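PDB 6H5L: conserved hypothetical cytochrome protein from Kuenenia stuttgartiensis, which carries two covalently bound c-type hemes and probably passes electrons within a large multiheme reductase complex of an anammox bacterium. Local coordinates for residues F51-S56 and D62-R67; A127-Y132 and T212-S217; K140-E145 and F167-G172. All coordinates share one frame; numbering follows the deposited sequence.

Contact 1 (F51-S56 and D62-R67). With HEC (heme c), chain L.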
loop_
_atom_site.group_PDB
_atom_site.type_symbol
_atom_site.label_atom_id
_atom_site.label_comp_id
_atom_site.label_asym_id
_atom_site.label_seq_id
_atom_site.Cartn_x
_atom_site.Cartn_y
_atom_site.Cartn_z
ATOM N N PHE B 51 -30.530 -25.979 28.616
ATOM C CA PHE B 51 -30.482 -24.635 29.188
ATOM C C PHE B 51 -31.440 -24.551 30.372
ATOM O O PHE B 51 -32.662 -24.495 30.196
ATOM C CB PHE B 51 -30.804 -23.610 28.110
ATOM C CG PHE B 51 -30.114 -23.888 26.808
ATOM C CD1 PHE B 51 -28.732 -23.857 26.728
ATOM C CD2 PHE B 51 -30.840 -24.208 25.671
ATOM C CE1 PHE B 51 -28.085 -24.122 25.535
ATOM C CE2 PHE B 51 -30.199 -24.472 24.476
ATOM C CZ PHE B 51 -28.822 -24.431 24.409
ATOM N N ARG B 52 -30.872 -24.555 31.575
ATOM C CA ARG B 52 -31.623 -24.567 32.817
ATOM C C ARG B 52 -31.025 -23.558 33.787
ATOM O O ARG B 52 -29.958 -22.982 33.555
ATOM C CB ARG B 52 -31.617 -25.962 33.462
ATOM C CG ARG B 52 -32.308 -27.048 32.656
ATOM C CD ARG B 52 -31.744 -28.424 32.991
ATOM N NE ARG B 52 -30.490 -28.661 32.283
ATOM C CZ ARG B 52 -29.283 -28.495 32.811
ATOM N NH1 ARG B 52 -29.151 -28.106 34.071
ATOM N NH2 ARG B 52 -28.204 -28.725 32.077
ATOM N N THR B 53 -31.743 -23.349 34.887
ATOM C CA THR B 53 -31.196 -22.725 36.082
ATOM C C THR B 53 -30.968 -23.748 37.187
ATOM O O THR B 53 -30.640 -23.370 38.317
ATOM C CB THR B 53 -32.120 -21.607 36.570
ATOM O OG1 THR B 53 -33.447 -22.122 36.734
ATOM C CG2 THR B 53 -32.149 -20.470 35.564
ATOM N N THR B 54 -31.130 -25.031 36.880
ATOM C CA THR B 54 -31.003 -26.143 37.808
ATOM C C THR B 54 -29.688 -26.883 37.584
ATOM O O THR B 54 -29.103 -26.814 36.498
ATOM C CB THR B 54 -32.184 -27.106 37.630
ATOM O OG1 THR B 54 -32.140 -27.677 36.320
ATOM C CG2 THR B 54 -33.501 -26.364 37.809
ATOM N N PRO B 55 -29.188 -27.596 38.594
ATOM C CA PRO B 55 -27.905 -28.296 38.447
ATOM C C PRO B 55 -27.957 -29.394 37.390
ATOM O O PRO B 55 -29.005 -29.724 36.830
ATOM C CB PRO B 55 -27.661 -28.882 39.842
ATOM C CG PRO B 55 -28.448 -28.017 40.759
ATOM C CD PRO B 55 -29.674 -27.641 39.983
ATOM N N SER B 56 -26.781 -29.968 37.134
ATOM C CA SER B 56 -26.626 -30.992 36.105
ATOM C C SER B 56 -27.424 -32.244 36.451
ATOM O O SER B 56 -27.382 -32.731 37.585
ATOM C CB SER B 56 -25.144 -31.335 35.928
ATOM O OG SER B 56 -24.973 -32.407 35.019
ATOM N N ASP B 62 -40.354 -24.900 35.069
ATOM C CA ASP B 62 -41.315 -24.423 34.079
ATOM C C ASP B 62 -40.899 -23.073 33.513
ATOM O O ASP B 62 -41.194 -22.767 32.350
ATOM C CB ASP B 62 -42.714 -24.339 34.692
ATOM C CG ASP B 62 -43.240 -25.692 35.130
ATOM O OD1 ASP B 62 -42.455 -26.663 35.125
ATOM O OD2 ASP B 62 -44.438 -25.784 35.474
ATOM N N GLU B 63 -40.202 -22.263 34.313
ATOM C CA GLU B 63 -39.718 -20.973 33.836
ATOM C C GLU B 63 -38.539 -21.133 32.885
ATOM O O GLU B 63 -38.392 -20.345 31.945
ATOM C CB GLU B 63 -39.328 -20.090 35.023
ATOM C CG GLU B 63 -40.465 -19.812 36.009
ATOM C CD GLU B 63 -40.758 -20.989 36.919
ATOM O OE1 GLU B 63 -39.850 -21.818 37.131
ATOM O OE2 GLU B 63 -41.901 -21.091 37.410
ATOM N N ASP B 64 -37.694 -22.146 33.107
ATOM C CA ASP B 64 -36.587 -22.405 32.192
ATOM C C ASP B 64 -37.097 -22.712 30.793
ATOM O O ASP B 64 -36.555 -22.211 29.800
ATOM C CB ASP B 64 -35.734 -23.564 32.708
ATOM C CG ASP B 64 -34.929 -23.192 33.937
ATOM O OD1 ASP B 64 -34.860 -21.990 34.262
ATOM O OD2 ASP B 64 -34.369 -24.105 34.581
ATOM N N ILE B 65 -38.134 -23.546 30.693
ATOM C CA ILE B 65 -38.679 -23.907 29.387
ATOM C C ILE B 65 -39.324 -22.695 28.725
ATOM O O ILE B 65 -39.103 -22.424 27.540
ATOM C CB ILE B 65 -39.673 -25.074 29.526
ATOM C CG1 ILE B 65 -38.992 -26.279 30.178
ATOM C CG2 ILE B 65 -40.247 -25.453 28.170
ATOM C CD1 ILE B 65 -39.944 -27.413 30.506
ATOM N N TYR B 66 -40.130 -21.946 29.483
ATOM C CA TYR B 66 -40.759 -20.746 28.941
ATOM C C TYR B 66 -39.724 -19.742 28.451
ATOM O O TYR B 66 -39.961 -19.037 27.466
ATOM C CB TYR B 66 -41.660 -20.106 29.998
ATOM C CG TYR B 66 -42.412 -18.886 29.514
ATOM C CD1 TYR B 66 -43.665 -19.007 28.926
ATOM C CD2 TYR B 66 -41.867 -17.614 29.641
ATOM C CE1 TYR B 66 -44.352 -17.895 28.478
ATOM C CE2 TYR B 66 -42.546 -16.499 29.194
ATOM C CZ TYR B 66 -43.787 -16.645 28.615
ATOM O OH TYR B 66 -44.460 -15.534 28.170
ATOM N N ARG B 67 -38.574 -19.665 29.122
ATOM C CA ARG B 67 -37.531 -18.738 28.697
ATOM C C ARG B 67 -36.942 -19.157 27.358
ATOM O O ARG B 67 -36.757 -18.324 26.464
ATOM C CB ARG B 67 -36.442 -18.654 29.763
ATOM C CG ARG B 67 -35.412 -17.563 29.514
ATOM C CD ARG B 67 -34.411 -17.479 30.656
ATOM N NE ARG B 67 -34.200 -16.101 31.088
ATOM C CZ ARG B 67 -33.298 -15.730 31.989
ATOM N NH1 ARG B 67 -32.512 -16.635 32.556
ATOM N NH2 ARG B 67 -33.180 -14.451 32.321
HETATM FE FE HEC L . -37.832 -25.906 19.213
HETATM C CHA HEC L . -34.920 -26.716 20.827
HETATM C CHB HEC L . -39.388 -25.532 22.273
HETATM C CHC HEC L . -40.799 -25.147 17.635
HETATM C CHD HEC L . -36.348 -26.386 16.145
HETATM N NA HEC L . -37.264 -26.087 21.182
HETATM C C1A HEC L . -36.008 -26.438 21.623
HETATM C C2A HEC L . -36.002 -26.461 23.073
HETATM C C3A HEC L . -37.251 -26.135 23.479
HETATM C C4A HEC L . -38.056 -25.893 22.294
HETATM C CMA HEC L . -37.831 -26.007 24.907
HETATM C CAA HEC L . -34.701 -26.841 23.841
HETATM C CBA HEC L . -34.598 -26.533 25.334
HETATM C CGA HEC L . -33.278 -27.049 25.850
HETATM O O1A HEC L . -32.683 -27.945 25.195
HETATM O O2A HEC L . -32.822 -26.566 26.918
HETATM N NB HEC L . -39.738 -25.445 19.836
HETATM C C1B HEC L . -40.157 -25.314 21.147
HETATM C C2B HEC L . -41.548 -24.897 21.129
HETATM C C3B HEC L . -41.936 -24.798 19.853
HETATM C C4B HEC L . -40.806 -25.136 19.014
HETATM C CMB HEC L . -42.418 -24.644 22.379
HETATM C CAB HEC L . -43.330 -24.385 19.325
HETATM C CBB HEC L . -43.600 -22.888 19.599
HETATM N NC HEC L . -38.459 -25.792 17.260
HETATM C C1C HEC L . -39.726 -25.453 16.826
HETATM C C2C HEC L . -39.691 -25.336 15.383
HETATM C C3C HEC L . -38.507 -25.812 14.972
HETATM C C4C HEC L . -37.678 -26.022 16.144
HETATM C CMC HEC L . -40.947 -25.152 14.502
HETATM C CAC HEC L . -38.030 -25.966 13.509
HETATM C CBC HEC L . -37.889 -24.579 12.845
HETATM N ND HEC L . -35.931 -26.466 18.582
HETATM C C1D HEC L . -35.546 -26.594 17.249
HETATM C C2D HEC L . -34.154 -26.982 17.208
HETATM C C3D HEC L . -33.713 -27.084 18.674
HETATM C C4D HEC L . -34.881 -26.746 19.451
HETATM C CMD HEC L . -33.297 -27.241 15.951
HETATM C CAD HEC L . -32.324 -27.465 19.224
HETATM C CBD HEC L . -31.405 -26.252 19.165
HETATM C CGD HEC L . -30.033 -26.634 19.651
HETATM O O1D HEC L . -29.919 -27.164 20.787
HETATM O O2D HEC L . -29.049 -26.398 18.904
#
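Thr-53 meets the carboxylate of Asp-64 with two donors, one from its backbone and one from its side chain. The backbone N of Thr-53 lies 2.7 Å from Asp-64 OD2 in a nearly straight bond (169° at the hydrogen), although it comes from above the carboxylate plane. The hydroxyl OG1 of Thr-53 reaches the other oxygen, Asp-64 OD1, at 2.9 Å and uses the syn lone pair, on the side facing OD2; OG1 is also hydrogen-bonded to Ser-111 OG. With a separate donor on each oxygen, rotation of the carboxylate about its CB-CG bond is restrained. The torsions account for the pairing: OG1 of Thr-53 stands between its own backbone N and carbonyl carbon (chi1 54°), close to the N-H, while CG of Asp-64 is anti to its carbonyl carbon (chi1 -71°) and extends from the helix toward the loop. CG2 of Thr-53 lies 3.4 Å from Asp-64 OD1.

Asp-64 belongs to the first turn of helix 62-71 in an all-helical, cytochrome c-like fold, so its acid ties the helix start to the loop that runs from the heme. A negative group in this first turn is likely to interact favourably with the helix dipole.

Arg-52 gives OD2 aliphatic company, its CB lying 3.5 Å from Asp-64 OD2. Its bent chain then carries the guanidinium away, NE bonding to Tyr-49 O; no salt bridge forms, since NE of Arg-52 is 6.4 Å from OD2 of Asp-64. One residue earlier, Phe-51 N donates to heme propionate O2A at 2.9 Å. CD2 of Phe-51 is 3.3 Å from the same O2A, which lies oblique to the ring, and Lys-175 packs against that ring.

Contact 2 (A127-Y132 and T212-S217)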
loop_
_atom_site.group_PDB
_atom_site.type_symbol
_atom_site.label_atom_id
_atom_site.label_comp_id
_atom_site.label_asym_id
_atom_site.label_seq_id
_atom_site.Cartn_x
_atom_site.Cartn_y
_atom_site.Cartn_z
ATOM N N ALA B 127 -6.820 -15.172 34.663
ATOM C CA ALA B 127 -7.128 -16.317 35.514
ATOM C C ALA B 127 -8.064 -17.289 34.812
ATOM O O ALA B 127 -7.997 -18.499 35.057
ATOM C CB ALA B 127 -7.737 -15.849 36.835
ATOM N N GLY B 128 -8.935 -16.784 33.941
ATOM C CA GLY B 128 -9.804 -17.632 33.151
ATOM C C GLY B 128 -9.074 -18.277 31.992
ATOM O O GLY B 128 -9.369 -19.416 31.619
ATOM N N LYS B 129 -8.121 -17.546 31.405
ATOM C CA LYS B 129 -7.276 -18.128 30.366
ATOM C C LYS B 129 -6.496 -19.320 30.900
ATOM O O LYS B 129 -6.333 -20.330 30.204
ATOM C CB LYS B 129 -6.319 -17.073 29.812
ATOM C CG LYS B 129 -5.271 -17.632 28.860
ATOM C CD LYS B 129 -4.368 -16.542 28.309
ATOM C CE LYS B 129 -3.300 -17.125 27.396
ATOM N NZ LYS B 129 -2.445 -16.065 26.795
ATOM N N LYS B 130 -6.011 -19.221 32.137
ATOM C CA LYS B 130 -5.270 -20.320 32.746
ATOM C C LYS B 130 -6.164 -21.538 32.947
ATOM O O LYS B 130 -5.755 -22.669 32.662
ATOM C CB LYS B 130 -4.679 -19.855 34.075
ATOM C CG LYS B 130 -3.417 -20.574 34.508
ATOM C CD LYS B 130 -2.902 -19.992 35.814
ATOM C CE LYS B 130 -1.730 -20.784 36.364
ATOM N NZ LYS B 130 -1.414 -20.365 37.759
ATOM N N ILE B 131 -7.391 -21.326 33.431
ATOM C CA ILE B 131 -8.334 -22.430 33.605
ATOM C C ILE B 131 -8.699 -23.033 32.254
ATOM O O ILE B 131 -8.719 -24.258 32.082
ATOM C CB ILE B 131 -9.588 -21.952 34.358
ATOM C CG1 ILE B 131 -9.225 -21.497 35.775
ATOM C CG2 ILE B 131 -10.654 -23.043 34.388
ATOM C CD1 ILE B 131 -10.386 -20.867 36.520
ATOM N N TYR B 132 -9.000 -22.172 31.277
ATOM C CA TYR B 132 -9.462 -22.636 29.972
ATOM C C TYR B 132 -8.408 -23.484 29.271
ATOM O O TYR B 132 -8.742 -24.442 28.565
ATOM C CB TYR B 132 -9.847 -21.429 29.111
ATOM C CG TYR B 132 -10.338 -21.753 27.715
ATOM C CD1 TYR B 132 -9.444 -21.936 26.666
ATOM C CD2 TYR B 132 -11.696 -21.845 27.438
ATOM C CE1 TYR B 132 -9.885 -22.222 25.388
ATOM C CE2 TYR B 132 -12.149 -22.129 26.159
ATOM C CZ TYR B 132 -11.237 -22.317 25.139
ATOM O OH TYR B 132 -11.675 -22.600 23.864
ATOM N N THR B 212 -15.770 -17.144 32.769
ATOM C CA THR B 212 -16.728 -16.430 31.932
ATOM C C THR B 212 -16.089 -15.210 31.282
ATOM O O THR B 212 -16.288 -14.957 30.088
ATOM C CB THR B 212 -17.946 -16.016 32.759
ATOM O OG1 THR B 212 -18.664 -17.182 33.177
ATOM C CG2 THR B 212 -18.865 -15.120 31.952
ATOM N N HIS B 213 -15.308 -14.447 32.052
ATOM C CA HIS B 213 -14.682 -13.243 31.512
ATOM C C HIS B 213 -13.737 -13.573 30.364
ATOM O O HIS B 213 -13.670 -12.832 29.375
ATOM C CB HIS B 213 -13.943 -12.493 32.620
ATOM C CG HIS B 213 -14.847 -11.925 33.670
ATOM N ND1 HIS B 213 -14.386 -11.495 34.896
ATOM C CD2 HIS B 213 -16.185 -11.713 33.676
ATOM C CE1 HIS B 213 -15.401 -11.046 35.613
ATOM N NE2 HIS B 213 -16.503 -11.166 34.895
ATOM N N TYR B 214 -12.996 -14.678 30.473
ATOM C CA TYR B 214 -12.092 -15.053 29.390
ATOM C C TYR B 214 -12.859 -15.558 28.175
ATOM O O TYR B 214 -12.448 -15.319 27.033
ATOM C CB TYR B 214 -11.095 -16.111 29.859
ATOM C CG TYR B 214 -10.216 -16.612 28.737
ATOM C CD1 TYR B 214 -9.200 -15.819 28.220
ATOM C CD2 TYR B 214 -10.413 -17.871 28.183
ATOM C CE1 TYR B 214 -8.398 -16.269 27.186
ATOM C CE2 TYR B 214 -9.617 -18.329 27.151
ATOM C CZ TYR B 214 -8.611 -17.525 26.658
ATOM O OH TYR B 214 -7.817 -17.982 25.631
ATOM N N VAL B 215 -13.964 -16.272 28.397
ATOM C CA VAL B 215 -14.775 -16.743 27.277
ATOM C C VAL B 215 -15.355 -15.563 26.507
ATOM O O VAL B 215 -15.355 -15.550 25.270
ATOM C CB VAL B 215 -15.879 -17.695 27.775
ATOM C CG1 VAL B 215 -16.857 -18.007 26.653
ATOM C CG2 VAL B 215 -15.269 -18.976 28.317
ATOM N N MET B 216 -15.853 -14.552 27.224
ATOM C CA MET B 216 -16.321 -13.339 26.562
ATOM C C MET B 216 -15.184 -12.620 25.846
ATOM O O MET B 216 -15.415 -11.951 24.832
ATOM C CB MET B 216 -16.980 -12.406 27.579
ATOM C CG MET B 216 -18.125 -13.037 28.357
ATOM S SD MET B 216 -19.516 -13.516 27.316
ATOM C CE MET B 216 -20.730 -12.291 27.797
ATOM N N SER B 217 -13.957 -12.745 26.359
ATOM C CA SER B 217 -12.807 -12.125 25.707
ATOM C C SER B 217 -12.560 -12.709 24.323
ATOM O O SER B 217 -12.041 -12.015 23.440
ATOM C CB SER B 217 -11.563 -12.286 26.581
ATOM O OG SER B 217 -10.381 -12.264 25.798
#
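The aromatic ring of Tyr-214 lies against Lys-129, with CA of Lys-129 3.6 Å from the ring centroid and almost on the ring normal, a CH-pi contact. CB of Lys-129 extends the cover on that face, 3.4 Å from Tyr-214 CE1, before the extended chain leads its amine away. Tyr-132 adds an oblique aromatic pair, planes at 58°, in which CE2 of Tyr-214 sits over the face of Tyr-132, 3.5 Å from Tyr-132 CG. CG of Tyr-214 is anti to its backbone N (chi1 175°), which directs the ring across helix 122-135.

This is the packing of the first and last helices of the second cytochrome c unit, 122-135 and 205-217, a mark of the cytochrome c fold: the local axes of 127-132 and 212-217 cross at 88° and approach to 7.9 Å. Gly-128 permits such closeness, its CA only 5.1 Å from that of Tyr-214, where a side chain would run into Tyr-214 CB. Replacing Tyr-214 with an alanine is likely to open a gap beside Lys-129 and Tyr-132 and set the Tyr-132 ring freer to turn.

Around this pair, Ile-125 packs on Tyr-214 and Leu-211 on Tyr-132; Val-215 touches the heme.

Contact 3 (K140-E145 and F167-G172). With HEC (heme c), chain K.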
loop_
_atom_site.group_PDB
_atom_site.type_symbol
_atom_site.label_atom_id
_atom_site.label_comp_id
_atom_site.label_asym_id
_atom_site.label_seq_id
_atom_site.Cartn_x
_atom_site.Cartn_y
_atom_site.Cartn_z
ATOM N N LYS B 140 -9.550 -28.633 24.046
ATOM C CA LYS B 140 -9.734 -29.974 23.502
ATOM C C LYS B 140 -10.915 -30.019 22.538
ATOM O O LYS B 140 -10.772 -30.399 21.371
ATOM C CB LYS B 140 -9.922 -30.977 24.644
ATOM C CG LYS B 140 -8.640 -31.326 25.387
ATOM C CD LYS B 140 -7.716 -32.171 24.523
ATOM C CE LYS B 140 -6.417 -32.491 25.243
ATOM N NZ LYS B 140 -6.663 -33.254 26.497
ATOM N N CYS B 141 -12.095 -29.618 23.013
ATOM C CA CYS B 141 -13.285 -29.569 22.170
ATOM C C CYS B 141 -13.429 -28.243 21.432
ATOM O O CYS B 141 -13.802 -28.229 20.254
ATOM C CB CYS B 141 -14.539 -29.822 23.013
ATOM S SG CYS B 141 -14.625 -31.441 23.830
ATOM N N HIS B 142 -13.127 -27.124 22.092
ATOM C CA HIS B 142 -13.443 -25.806 21.554
ATOM C C HIS B 142 -12.293 -25.142 20.811
ATOM O O HIS B 142 -12.536 -24.202 20.047
ATOM C CB HIS B 142 -13.910 -24.875 22.679
ATOM C CG HIS B 142 -15.245 -25.238 23.249
ATOM N ND1 HIS B 142 -16.430 -24.930 22.618
ATOM C CD2 HIS B 142 -15.582 -25.884 24.390
ATOM C CE1 HIS B 142 -17.442 -25.371 23.344
ATOM N NE2 HIS B 142 -16.953 -25.954 24.425
ATOM N N GLY B 143 -11.059 -25.593 21.009
ATOM C CA GLY B 143 -9.920 -24.980 20.360
ATOM C C GLY B 143 -9.312 -23.856 21.178
ATOM O O GLY B 143 -9.883 -23.367 22.154
ATOM N N VAL B 144 -8.115 -23.437 20.754
ATOM C CA VAL B 144 -7.357 -22.438 21.508
ATOM C C VAL B 144 -8.090 -21.101 21.528
ATOM O O VAL B 144 -8.068 -20.382 22.535
ATOM C CB VAL B 144 -5.933 -22.301 20.933
ATOM C CG1 VAL B 144 -5.131 -23.568 21.197
ATOM C CG2 VAL B 144 -5.977 -21.999 19.440
ATOM N N GLU B 145 -8.753 -20.748 20.429
ATOM C CA GLU B 145 -9.476 -19.489 20.318
ATOM C C GLU B 145 -10.978 -19.646 20.513
ATOM O O GLU B 145 -11.707 -18.650 20.440
ATOM C CB GLU B 145 -9.203 -18.847 18.953
ATOM C CG GLU B 145 -7.785 -18.329 18.761
ATOM C CD GLU B 145 -7.586 -16.940 19.339
ATOM O OE1 GLU B 145 -7.032 -16.826 20.453
ATOM O OE2 GLU B 145 -7.992 -15.959 18.679
ATOM N N PHE B 167 -20.075 -25.538 18.197
ATOM C CA PHE B 167 -20.110 -24.439 17.248
ATOM C C PHE B 167 -19.089 -23.369 17.625
ATOM O O PHE B 167 -18.691 -23.226 18.786
ATOM C CB PHE B 167 -21.512 -23.828 17.185
ATOM C CG PHE B 167 -21.945 -23.165 18.464
ATOM C CD1 PHE B 167 -22.589 -23.890 19.453
ATOM C CD2 PHE B 167 -21.713 -21.814 18.674
ATOM C CE1 PHE B 167 -22.987 -23.282 20.630
ATOM C CE2 PHE B 167 -22.108 -21.201 19.849
ATOM C CZ PHE B 167 -22.746 -21.935 20.828
ATOM N N ASP B 168 -18.662 -22.616 16.618
ATOM C CA ASP B 168 -17.784 -21.473 16.831
ATOM C C ASP B 168 -18.542 -20.405 17.610
ATOM O O ASP B 168 -19.485 -19.801 17.088
ATOM C CB ASP B 168 -17.303 -20.936 15.485
ATOM C CG ASP B 168 -16.397 -19.731 15.624
ATOM O OD1 ASP B 168 -15.862 -19.509 16.731
ATOM O OD2 ASP B 168 -16.221 -19.002 14.626
ATOM N N PHE B 169 -18.141 -20.164 18.859
ATOM C CA PHE B 169 -18.810 -19.168 19.686
ATOM C C PHE B 169 -18.105 -17.818 19.685
ATOM O O PHE B 169 -18.532 -16.915 20.412
ATOM C CB PHE B 169 -18.981 -19.678 21.129
ATOM C CG PHE B 169 -17.688 -19.946 21.866
ATOM C CD1 PHE B 169 -16.901 -18.903 22.337
ATOM C CD2 PHE B 169 -17.292 -21.246 22.136
ATOM C CE1 PHE B 169 -15.727 -19.152 23.024
ATOM C CE2 PHE B 169 -16.121 -21.501 22.828
ATOM C CZ PHE B 169 -15.338 -20.453 23.273
ATOM N N THR B 170 -17.045 -17.651 18.891
ATOM C CA THR B 170 -16.408 -16.344 18.776
ATOM C C THR B 170 -17.325 -15.308 18.139
ATOM O O THR B 170 -17.032 -14.111 18.224
ATOM C CB THR B 170 -15.109 -16.446 17.974
ATOM O OG1 THR B 170 -15.405 -16.832 16.624
ATOM C CG2 THR B 170 -14.175 -17.473 18.599
ATOM N N THR B 171 -18.417 -15.739 17.502
ATOM C CA THR B 171 -19.417 -14.805 17.001
ATOM C C THR B 171 -20.207 -14.155 18.127
ATOM O O THR B 171 -20.822 -13.106 17.912
ATOM C CB THR B 171 -20.378 -15.518 16.051
ATOM O OG1 THR B 171 -21.121 -16.505 16.776
ATOM C CG2 THR B 171 -19.611 -16.196 14.925
ATOM N N GLY B 172 -20.207 -14.755 19.316
ATOM C CA GLY B 172 -20.957 -14.238 20.437
ATOM C C GLY B 172 -22.401 -14.679 20.506
ATOM O O GLY B 172 -23.118 -14.247 21.417
HETATM FE FE HEC K . -17.891 -26.638 26.054
HETATM C CHA HEC K . -20.973 -25.753 24.829
HETATM C CHB HEC K . -17.408 -23.409 27.128
HETATM C CHC HEC K . -14.973 -27.578 27.602
HETATM C CHD HEC K . -17.983 -29.619 24.380
HETATM N NA HEC K . -19.017 -24.908 26.041
HETATM C C1A HEC K . -20.214 -24.740 25.373
HETATM C C2A HEC K . -20.525 -23.322 25.356
HETATM C C3A HEC K . -19.537 -22.676 25.988
HETATM C C4A HEC K . -18.570 -23.660 26.432
HETATM C CMA HEC K . -19.433 -21.151 26.215
HETATM C CAA HEC K . -21.776 -22.682 24.708
HETATM C CBA HEC K . -22.790 -22.295 25.782
HETATM C CGA HEC K . -24.017 -21.713 25.128
HETATM O O1A HEC K . -24.103 -21.749 23.874
HETATM O O2A HEC K . -24.911 -21.216 25.859
HETATM N NB HEC K . -16.409 -25.655 27.099
HETATM C C1B HEC K . -16.507 -24.359 27.564
HETATM C C2B HEC K . -15.511 -24.173 28.598
HETATM C C3B HEC K . -14.831 -25.323 28.732
HETATM C C4B HEC K . -15.387 -26.277 27.791
HETATM C CMB HEC K . -15.290 -22.847 29.361
HETATM C CAB HEC K . -13.659 -25.627 29.696
HETATM C CBB HEC K . -14.059 -25.485 31.181
HETATM N NC HEC K . -16.675 -28.274 25.969
HETATM C C1C HEC K . -15.556 -28.495 26.752
HETATM C C2C HEC K . -15.190 -29.893 26.626
HETATM C C3C HEC K . -15.935 -30.416 25.642
HETATM C C4C HEC K . -16.944 -29.435 25.271
HETATM C CMC HEC K . -13.888 -30.499 27.205
HETATM C CAC HEC K . -15.846 -31.861 25.091
HETATM C CBC HEC K . -16.269 -32.880 26.171
HETATM N ND HEC K . -19.267 -27.540 24.778
HETATM C C1D HEC K . -19.099 -28.814 24.238
HETATM C C2D HEC K . -20.295 -29.156 23.499
HETATM C C3D HEC K . -21.232 -27.947 23.639
HETATM C C4D HEC K . -20.507 -26.995 24.449
HETATM C CMD HEC K . -20.570 -30.466 22.731
HETATM C CAD HEC K . -22.647 -27.778 23.043
HETATM C CBD HEC K . -22.543 -27.314 21.593
HETATM C CGD HEC K . -23.910 -27.285 20.960
HETATM O O1D HEC K . -24.922 -27.420 21.696
HETATM O O2D HEC K . -23.988 -27.130 19.713
HETATM O O HOH W 1 -16.464 -23.807 20.277
#
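Asp-168 OD1 takes two bonds from Thr-170, the residue whose methyl reaches across to the other segment. The backbone N of Thr-170 donates to Asp-168 OD1 at 3.1 Å, which makes an Asx turn. Thr-170 OG1 adds a second bond to Asp-168 OD1 at 2.7 Å, from the same face of the carboxylate. Held this way, Thr-170 sets its CG2 3.3 Å from Glu-145 O.

The facing segment carries the end of the Cys-X-X-Cys-His heme motif of c-type cytochromes. Cys-141 SG is bonded to heme CAC, the second thioether coming from Cys-138. His-142 NE2 binds the heme iron, FE, at 2.0 Å, opposite Met-196 SD.

CG of Phe-169 stands between its backbone N and carbonyl carbon (chi1 63°), which brings the ring toward His-142. There it points an edge at the imidazole face in an offset edge-to-face pair, centroids 5.4 Å apart and planes at 64°. Phe-167 brings its own edge to a propionate, CZ lying 3.3 Å from heme O1A. The imidazole is also fixed through a water in its plane: His-142 ND1 donates to that water at 2.6 Å, and the water donates to Phe-167 O at 2.7 Å.

In the fold
Contact 1 comes first along the chain and belongs to the first heme domain; contacts 2 and 3 follow in the second, with contact 3 falling in the sequence between the two helices of contact 2. The centre of contact 1 is 24 Å from the centre of each of the others, and its nearest atoms are about 7 Å from contact 3. Contacts 2 and 3 have centres 12 Å apart and touch: Tyr-132 OH on helix 122-135 lies 2.6 Å from Gly-143 O, a probable hydrogen bond joining the helix crossing to the heme-binding segment. Lys-50 and Lys-175 bind both hemes, bridging the two domains, an arrangement consistent with electron transfer between them.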